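Long-range contacts in putative Oleoyl-[acyl-carrier protein] thioesterase (Lactobacillus plantarum, PDB 2OWN), which probably hydrolyses the thioester of oleoyl-acyl carrier protein, releasing the free fatty acid, as a double-hotdog acyl-ACP thioesterase: residues 232-237 / 252-257; 165-170 / 216-221. All blocks are in the same frame, centred on the assembly; numbering follows the deposited sequence.

Contact 1: residues 232-237 / 252-257; sequences DQVTTS and IQWRTL
Residues 233-237 and 252-256 pair within the antiparallel hairpin of strands 233-241 and 246-256, and an indole N-H tied to a threonine hydroxyl marks the face that carries V234, T236, I252 and W254. W254, with CG anti to its carbonyl carbon (chi1 -57°), directs NE1 to OG1 of T236 at 3.1 Å. That hydroxyl sits in the ring plane and the bond is nearly straight (169°). OG1 of T236, in the crowded position between its backbone N and carbonyl carbon, is also hydrogen-bonded to H238. CG2 of I252 lies over one face of the indole, toward its rim, while CG2 of V234 meets CB of W254 at 3.8 Å; F196, from helix 194-197, packs edge-to-face with the same ring.

On the other face Q253 bends at chi2 (-61°) and brings OE1 to OG1 of T235 at 2.7 Å, the hydroxyl donating in the carbonyl plane onto a lone pair. Q233 stays extended beyond CG, and a water bridges its OE1 to OE1 of Q253. R255 turns to D201 in a salt bridge. Main-chain bonds pair V234 with W254 and T236 with I252, and N of T256 reaches O of D232 at 2.7 Å. Two donors, the T235 hydroxyl and the water, thus grip one amide oxygen and probably hold the turn of the Q253 carboxamide, whereas the indole N-H of buried W254 is satisfied within the hairpin.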
ATOM      1  N   ASP B 232       3.497 -30.825   6.842  1.00 31.89           N
ATOM      2  CA  ASP B 232       3.012 -29.939   5.756  1.00 32.27           C
ATOM      3  C   ASP B 232       3.565 -28.502   5.784  1.00 31.34           C
ATOM      4  O   ASP B 232       2.985 -27.618   5.136  1.00 30.89           O
ATOM      5  CB  ASP B 232       1.457 -29.943   5.714  1.00 32.64           C
ATOM      6  CG  ASP B 232       0.873 -31.336   5.561  1.00 34.58           C
ATOM      7  OD1 ASP B 232       1.394 -32.138   4.756  1.00 41.46           O
ATOM      8  OD2 ASP B 232      -0.150 -31.609   6.215  1.00 48.06           O
ATOM      9  N   GLN B 233       4.714 -28.287   6.452  1.00 29.82           N
ATOM     10  CA  GLN B 233       5.324 -26.966   6.596  1.00 30.13           C
ATOM     11  C   GLN B 233       6.779 -26.832   6.140  1.00 30.87           C
ATOM     12  O   GLN B 233       7.468 -27.827   5.900  1.00 31.34           O
ATOM     13  CB  GLN B 233       5.200 -26.481   8.056  1.00 30.64           C
ATOM     14  CG  GLN B 233       3.747 -26.276   8.523  1.00 30.86           C
ATOM     15  CD  GLN B 233       3.592 -25.600   9.887  1.00 30.95           C
ATOM     16  OE1 GLN B 233       4.557 -25.142  10.507  1.00 32.71           O
ATOM     17  NE2 GLN B 233       2.352 -25.511  10.340  1.00 26.98           N
ATOM     18  N   VAL B 234       7.169 -25.566   5.947  1.00 30.73           N
ATOM     19  CA  VAL B 234       8.526 -25.128   5.586  1.00 32.61           C
ATOM     20  C   VAL B 234       8.830 -23.856   6.394  1.00 32.46           C
ATOM     21  O   VAL B 234       7.897 -23.169   6.862  1.00 34.40           O
ATOM     22  CB  VAL B 234       8.712 -24.864   4.063  1.00 34.06           C
ATOM     23  CG1 VAL B 234       8.500 -26.137   3.269  1.00 35.82           C
ATOM     24  CG2 VAL B 234       7.772 -23.780   3.562  1.00 34.48           C
ATOM     25  N   THR B 235      10.116 -23.550   6.538  1.00 30.70           N
ATOM     26  CA  THR B 235      10.593 -22.375   7.285  1.00 30.19           C
ATOM     27  C   THR B 235      11.444 -21.496   6.386  1.00 29.88           C
ATOM     28  O   THR B 235      12.217 -22.027   5.588  1.00 30.85           O
ATOM     29  CB  THR B 235      11.440 -22.808   8.494  1.00 29.96           C
ATOM     30  OG1 THR B 235      10.726 -23.795   9.245  1.00 28.10           O
ATOM     31  CG2 THR B 235      11.795 -21.613   9.409  1.00 32.38           C
ATOM     32  N   THR B 236      11.263 -20.171   6.473  1.00 31.02           N
ATOM     33  CA  THR B 236      12.113 -19.205   5.743  1.00 30.25           C
ATOM     34  C   THR B 236      12.781 -18.307   6.807  1.00 29.53           C
ATOM     35  O   THR B 236      12.097 -17.811   7.695  1.00 28.39           O
ATOM     36  CB  THR B 236      11.414 -18.404   4.630  1.00 30.91           C
ATOM     37  OG1 THR B 236      10.464 -17.502   5.185  1.00 30.70           O
ATOM     38  CG2 THR B 236      10.748 -19.354   3.611  1.00 30.06           C
ATOM     39  N   SER B 237      14.105 -18.177   6.720  1.00 29.41           N
ATOM     40  CA  SER B 237      14.950 -17.370   7.608  1.00 29.64           C
ATOM     41  C   SER B 237      15.361 -16.179   6.762  1.00 28.39           C
ATOM     42  O   SER B 237      15.958 -16.379   5.709  1.00 29.27           O
ATOM     43  CB  SER B 237      16.166 -18.172   8.062  1.00 30.22           C
ATOM     44  OG  SER B 237      17.039 -17.399   8.866  1.00 31.28           O
ATOM     45  N   ILE B 252       9.844 -17.023   9.287  1.00 30.08           N
ATOM     46  CA  ILE B 252       8.445 -17.259   8.912  1.00 31.14           C
ATOM     47  C   ILE B 252       8.197 -18.761   8.761  1.00 31.53           C
ATOM     48  O   ILE B 252       9.004 -19.453   8.130  1.00 30.92           O
ATOM     49  CB  ILE B 252       8.045 -16.533   7.591  1.00 31.75           C
ATOM     50  CG1 ILE B 252       8.336 -15.028   7.661  1.00 32.63           C
ATOM     51  CG2 ILE B 252       6.549 -16.756   7.255  1.00 31.84           C
ATOM     52  CD1 ILE B 252       8.051 -14.281   6.361  1.00 29.63           C
ATOM     53  N   GLN B 253       7.096 -19.236   9.350  1.00 30.64           N
ATOM     54  CA  GLN B 253       6.646 -20.620   9.251  1.00 31.32           C
ATOM     55  C   GLN B 253       5.487 -20.578   8.246  1.00 32.92           C
ATOM     56  O   GLN B 253       4.575 -19.734   8.376  1.00 31.70           O
ATOM     57  CB  GLN B 253       6.215 -21.175  10.612  1.00 31.86           C
ATOM     58  CG  GLN B 253       7.292 -21.061  11.728  1.00 26.90           C
ATOM     59  CD  GLN B 253       8.598 -21.813  11.445  1.00 33.42           C
ATOM     60  OE1 GLN B 253       8.672 -22.663  10.559  1.00 34.35           O
ATOM     61  NE2 GLN B 253       9.628 -21.515  12.231  1.00 29.52           N
ATOM     62  N   TRP B 254       5.543 -21.465   7.244  1.00 33.79           N
ATOM     63  CA  TRP B 254       4.552 -21.565   6.168  1.00 35.29           C
ATOM     64  C   TRP B 254       3.949 -22.946   6.058  1.00 35.57           C
ATOM     65  O   TRP B 254       4.636 -23.904   6.370  1.00 36.12           O
ATOM     66  CB  TRP B 254       5.220 -21.318   4.817  1.00 34.72           C
ATOM     67  CG  TRP B 254       5.921 -20.041   4.637  1.00 34.52           C
ATOM     68  CD1 TRP B 254       7.188 -19.761   5.026  1.00 35.63           C
ATOM     69  CD2 TRP B 254       5.444 -18.883   3.937  1.00 33.54           C
ATOM     70  NE1 TRP B 254       7.528 -18.493   4.643  1.00 33.11           N
ATOM     71  CE2 TRP B 254       6.480 -17.914   3.991  1.00 33.48           C
ATOM     72  CE3 TRP B 254       4.232 -18.553   3.293  1.00 34.41           C
ATOM     73  CZ2 TRP B 254       6.366 -16.628   3.397  1.00 32.29           C
ATOM     74  CZ3 TRP B 254       4.096 -17.267   2.706  1.00 35.39           C
ATOM     75  CH2 TRP B 254       5.172 -16.316   2.766  1.00 34.24           C
ATOM     76  N   ARG B 255       2.707 -23.034   5.563  1.00 34.60           N
ATOM     77  CA  ARG B 255       2.015 -24.312   5.319  1.00 36.63           C
ATOM     78  C   ARG B 255       2.069 -24.523   3.804  1.00 35.11           C
ATOM     79  O   ARG B 255       1.635 -23.647   3.062  1.00 35.85           O
ATOM     80  CB  ARG B 255       0.557 -24.304   5.781  1.00 35.81           C
ATOM     81  CG  ARG B 255      -0.105 -25.688   5.700  1.00 41.93           C
ATOM     82  CD  ARG B 255      -1.530 -25.731   6.225  1.00 43.27           C
ATOM     83  NE  ARG B 255      -2.491 -25.017   5.375  1.00 50.22           N
ATOM     84  CZ  ARG B 255      -2.874 -23.731   5.467  1.00 54.70           C
ATOM     85  NH1 ARG B 255      -2.376 -22.881   6.390  1.00 57.06           N
ATOM     86  NH2 ARG B 255      -3.783 -23.272   4.592  1.00 51.76           N
ATOM     87  N   THR B 256       2.573 -25.677   3.365  1.00 33.08           N
ATOM     88  CA  THR B 256       2.669 -26.031   1.937  1.00 33.42           C
ATOM     89  C   THR B 256       1.273 -26.451   1.465  1.00 33.00           C
ATOM     90  O   THR B 256       0.667 -27.356   2.056  1.00 31.31           O
ATOM     91  CB  THR B 256       3.703 -27.130   1.693  1.00 33.19           C
ATOM     92  OG1 THR B 256       4.970 -26.675   2.183  1.00 35.57           O
ATOM     93  CG2 THR B 256       3.834 -27.492   0.196  1.00 35.83           C
ATOM     94  N   LEU B 257       0.775 -25.773   0.425  1.00 31.73           N
ATOM     95  CA  LEU B 257      -0.543 -26.043  -0.148  1.00 31.92           C
ATOM     96  C   LEU B 257      -0.455 -27.232  -1.124  1.00 32.34           C
ATOM     97  O   LEU B 257       0.605 -27.406  -1.765  1.00 31.80           O
ATOM     98  CB  LEU B 257      -1.101 -24.803  -0.861  1.00 31.90           C
ATOM     99  CG  LEU B 257      -1.231 -23.530  -0.011  1.00 34.37           C
ATOM    100  CD1 LEU B 257      -1.675 -22.363  -0.879  1.00 30.90           C
ATOM    101  CD2 LEU B 257      -2.181 -23.699   1.190  1.00 39.81           C
TER
HETATM  102  O   HOH W   1       7.271 -24.980  10.386  1.00 25.43           O

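Contact 2: residues 165-170 / 216-221; sequences PYHVRF and GQTVTA. With SO4 (sulfate ion), chain C.
A sulfate site at the subunit interface adjoins this contact, where strand 162-167 ends beside the start of strand 218-227 in the C-terminal hotdog domain. The anion, probably from the crystallisation liquor, accepts a nearly straight bond from the backbone N of H167 to O1 (2.9 Å, 177°). ND1 of the same residue reaches O4 at 3.0 Å, with the sulfur in the imidazole plane at its edge. R169, extended from CG to NE, adds a weak bond from NH2 to O3, and H167 N of the second subunit also binds the ion, whose charge probably eases the approach of R169 to R169 of that subunit.

The strands pair antiparallel, as in the curved sheet of a hotdog fold: N of Y166 meets O of V219 at 2.8 Å and the return bond runs from N of V219 to O of Y166. Beyond the strand end, N of V168 still reaches O of Q217 at 3.2 Å. H167 and T218 lie side by side on one face of the sheet, CG2 of T218 standing over the imidazole toward its rim, 4.0 Å from its centroid in a CH-pi contact. On the opposite face Y166, with CG anti to its carbonyl carbon (chi1 -63°), offers its ring edge to CB of A221, 3.5 Å from CE2. Its ring stacks on W187 of helix 184-191 and its hydroxyl bonds to D190. CB of Y166 touches CG2 of V219 at 3.7 Å, and the V219 and V168 side chains cross at about a right angle, CG1 against CG2.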
ATOM      1  N   PRO B 165      18.535  -6.739  -3.740  1.00 39.57           N
ATOM      2  CA  PRO B 165      18.664  -5.386  -3.204  1.00 38.77           C
ATOM      3  C   PRO B 165      17.318  -4.642  -3.339  1.00 37.96           C
ATOM      4  O   PRO B 165      16.533  -4.928  -4.260  1.00 39.12           O
ATOM      5  CB  PRO B 165      19.728  -4.757  -4.105  1.00 39.51           C
ATOM      6  CG  PRO B 165      19.512  -5.390  -5.419  1.00 39.52           C
ATOM      7  CD  PRO B 165      18.991  -6.776  -5.151  1.00 39.10           C
ATOM      8  N   TYR B 166      17.045  -3.750  -2.390  1.00 35.71           N
ATOM      9  CA  TYR B 166      15.847  -2.883  -2.388  1.00 35.27           C
ATOM     10  C   TYR B 166      16.283  -1.479  -1.983  1.00 34.72           C
ATOM     11  O   TYR B 166      17.130  -1.331  -1.094  1.00 35.14           O
ATOM     12  CB  TYR B 166      14.763  -3.371  -1.437  1.00 34.76           C
ATOM     13  CG  TYR B 166      14.201  -4.718  -1.779  1.00 36.02           C
ATOM     14  CD1 TYR B 166      13.099  -4.837  -2.652  1.00 35.36           C
ATOM     15  CD2 TYR B 166      14.759  -5.900  -1.244  1.00 33.13           C
ATOM     16  CE1 TYR B 166      12.552  -6.110  -2.990  1.00 34.65           C
ATOM     17  CE2 TYR B 166      14.214  -7.184  -1.570  1.00 31.71           C
ATOM     18  CZ  TYR B 166      13.126  -7.273  -2.441  1.00 34.21           C
ATOM     19  OH  TYR B 166      12.618  -8.497  -2.750  1.00 35.30           O
ATOM     20  N   HIS B 167      15.710  -0.474  -2.641  1.00 35.27           N
ATOM     21  CA  HIS B 167      15.974   0.941  -2.369  1.00 36.18           C
ATOM     22  C   HIS B 167      14.784   1.461  -1.569  1.00 34.63           C
ATOM     23  O   HIS B 167      13.629   1.117  -1.879  1.00 34.99           O
ATOM     24  CB  HIS B 167      16.162   1.712  -3.666  1.00 37.59           C
ATOM     25  CG  HIS B 167      17.333   1.240  -4.469  1.00 42.77           C
ATOM     26  ND1 HIS B 167      17.257   0.170  -5.334  1.00 46.46           N
ATOM     27  CD2 HIS B 167      18.609   1.686  -4.531  1.00 47.27           C
ATOM     28  CE1 HIS B 167      18.439  -0.023  -5.895  1.00 50.68           C
ATOM     29  NE2 HIS B 167      19.276   0.885  -5.425  1.00 48.65           N
ATOM     30  N   VAL B 168      15.066   2.277  -0.546  1.00 33.79           N
ATOM     31  CA  VAL B 168      14.034   2.869   0.321  1.00 32.34           C
ATOM     32  C   VAL B 168      13.422   4.030  -0.478  1.00 31.81           C
ATOM     33  O   VAL B 168      14.150   4.930  -0.905  1.00 31.31           O
ATOM     34  CB  VAL B 168      14.587   3.354   1.681  1.00 33.63           C
ATOM     35  CG1 VAL B 168      13.479   3.945   2.561  1.00 31.24           C
ATOM     36  CG2 VAL B 168      15.252   2.206   2.406  1.00 31.78           C
ATOM     37  N   ARG B 169      12.105   3.981  -0.675  1.00 30.50           N
ATOM     38  CA  ARG B 169      11.348   4.986  -1.448  1.00 31.21           C
ATOM     39  C   ARG B 169      10.773   6.091  -0.594  1.00 31.76           C
ATOM     40  O   ARG B 169      10.711   5.961   0.631  1.00 32.01           O
ATOM     41  CB  ARG B 169      10.186   4.327  -2.173  1.00 31.66           C
ATOM     42  CG  ARG B 169      10.623   3.336  -3.165  1.00 31.64           C
ATOM     43  CD  ARG B 169       9.464   2.578  -3.670  1.00 38.15           C
ATOM     44  NE  ARG B 169       9.955   1.564  -4.575  1.00 33.97           N
ATOM     45  CZ  ARG B 169       9.295   0.479  -4.967  1.00 34.90           C
ATOM     46  NH1 ARG B 169       8.055   0.190  -4.571  1.00 43.12           N
ATOM     47  NH2 ARG B 169       9.929  -0.350  -5.781  1.00 40.50           N
ATOM     48  N   PHE B 170      10.331   7.162  -1.269  1.00 32.62           N
ATOM     49  CA  PHE B 170       9.702   8.321  -0.623  1.00 32.12           C
ATOM     50  C   PHE B 170       8.436   7.872   0.133  1.00 33.57           C
ATOM     51  O   PHE B 170       8.335   8.180   1.322  1.00 34.54           O
ATOM     52  CB  PHE B 170       9.392   9.450  -1.617  1.00 32.10           C
ATOM     53  CG  PHE B 170       8.776  10.656  -0.980  1.00 28.94           C
ATOM     54  CD1 PHE B 170       9.577  11.552  -0.247  1.00 31.14           C
ATOM     55  CD2 PHE B 170       7.390  10.909  -1.096  1.00 31.32           C
ATOM     56  CE1 PHE B 170       9.012  12.695   0.373  1.00 27.98           C
ATOM     57  CE2 PHE B 170       6.801  12.049  -0.488  1.00 30.70           C
ATOM     58  CZ  PHE B 170       7.613  12.949   0.251  1.00 31.22           C
ATOM     59  N   GLY B 216      16.964   7.040   1.057  1.00 47.10           N
ATOM     60  CA  GLY B 216      18.203   7.073   0.259  1.00 48.24           C
ATOM     61  C   GLY B 216      19.124   5.859   0.409  1.00 48.80           C
ATOM     62  O   GLY B 216      20.001   5.673  -0.446  1.00 50.75           O
ATOM     63  N   GLN B 217      18.952   5.055   1.474  1.00 47.78           N
ATOM     64  CA  GLN B 217      19.757   3.847   1.714  1.00 46.03           C
ATOM     65  C   GLN B 217      19.235   2.687   0.863  1.00 44.71           C
ATOM     66  O   GLN B 217      18.024   2.606   0.576  1.00 44.77           O
ATOM     67  CB  GLN B 217      19.749   3.422   3.193  1.00 46.15           C
ATOM     68  CG  GLN B 217      20.418   4.411   4.145  1.00 45.75           C
ATOM     69  CD  GLN B 217      20.404   3.950   5.606  1.00 45.34           C
ATOM     70  OE1 GLN B 217      19.415   3.403   6.097  1.00 42.38           O
ATOM     71  NE2 GLN B 217      21.492   4.214   6.314  1.00 44.55           N
ATOM     72  N   THR B 218      20.165   1.818   0.456  1.00 43.01           N
ATOM     73  CA  THR B 218      19.885   0.617  -0.323  1.00 42.68           C
ATOM     74  C   THR B 218      20.031  -0.529   0.681  1.00 41.47           C
ATOM     75  O   THR B 218      21.121  -0.706   1.251  1.00 40.87           O
ATOM     76  CB  THR B 218      20.870   0.419  -1.493  1.00 43.08           C
ATOM     77  OG1 THR B 218      20.879   1.587  -2.322  1.00 43.52           O
ATOM     78  CG2 THR B 218      20.480  -0.812  -2.333  1.00 43.89           C
ATOM     79  N   VAL B 219      18.924  -1.240   0.937  1.00 40.88           N
ATOM     80  CA  VAL B 219      18.903  -2.400   1.845  1.00 40.20           C
ATOM     81  C   VAL B 219      19.172  -3.674   1.013  1.00 38.18           C
ATOM     82  O   VAL B 219      18.831  -3.724  -0.178  1.00 38.10           O
ATOM     83  CB  VAL B 219      17.580  -2.534   2.683  1.00 40.55           C
ATOM     84  CG1 VAL B 219      17.257  -1.217   3.374  1.00 43.11           C
ATOM     85  CG2 VAL B 219      16.398  -2.958   1.859  1.00 41.68           C
ATOM     86  N   THR B 220      19.798  -4.667   1.648  1.00 35.84           N
ATOM     87  CA  THR B 220      20.114  -5.970   1.054  1.00 34.27           C
ATOM     88  C   THR B 220      19.279  -6.982   1.845  1.00 33.11           C
ATOM     89  O   THR B 220      19.482  -7.125   3.055  1.00 32.35           O
ATOM     90  CB  THR B 220      21.618  -6.283   1.139  1.00 34.49           C
ATOM     91  OG1 THR B 220      22.359  -5.214   0.538  1.00 34.00           O
ATOM     92  CG2 THR B 220      21.953  -7.590   0.420  1.00 33.68           C
ATOM     93  N   ALA B 221      18.325  -7.631   1.159  1.00 31.45           N
ATOM     94  CA  ALA B 221      17.412  -8.619   1.744  1.00 32.37           C
ATOM     95  C   ALA B 221      17.922 -10.005   1.412  1.00 32.68           C
ATOM     96  O   ALA B 221      18.188 -10.279   0.243  1.00 34.21           O
ATOM     97  CB  ALA B 221      16.000  -8.445   1.208  1.00 29.70           C
TER
HETATM   98  S   SO4 C 262      13.833  -1.737  -6.059  1.00 52.00           S
HETATM   99  O1  SO4 C 262      13.816  -1.224  -4.706  1.00 45.30           O
HETATM  100  O2  SO4 C 262      14.051  -3.181  -6.046  1.00 57.74           O
HETATM  101  O3  SO4 C 262      12.589  -1.499  -6.734  1.00 45.91           O
HETATM  102  O4  SO4 C 262      14.908  -1.077  -6.798  1.00 59.05           O

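In the fold
Strands 218-227 and 233-241 are consecutive in the chain and neighbours in the sheet, so contact 2, at the start of the first, and contact 1, at the start of the second, belong to one run of antiparallel strands: 162-167, 218-227, 233-241, 246-256. Their centres lie 26 Å apart and their nearest atoms about 8 Å, without touching. T235 and S237 of contact 1 bond through their backbones to L226 and N224, further along the strand that contact 2 begins. Contact 2 faces the second subunit and the sulfate, whereas no other chain of the assembly touches contact 1. Helix 184-191 covers contact 2, and helix 194-197, shortly after it, covers contact 1.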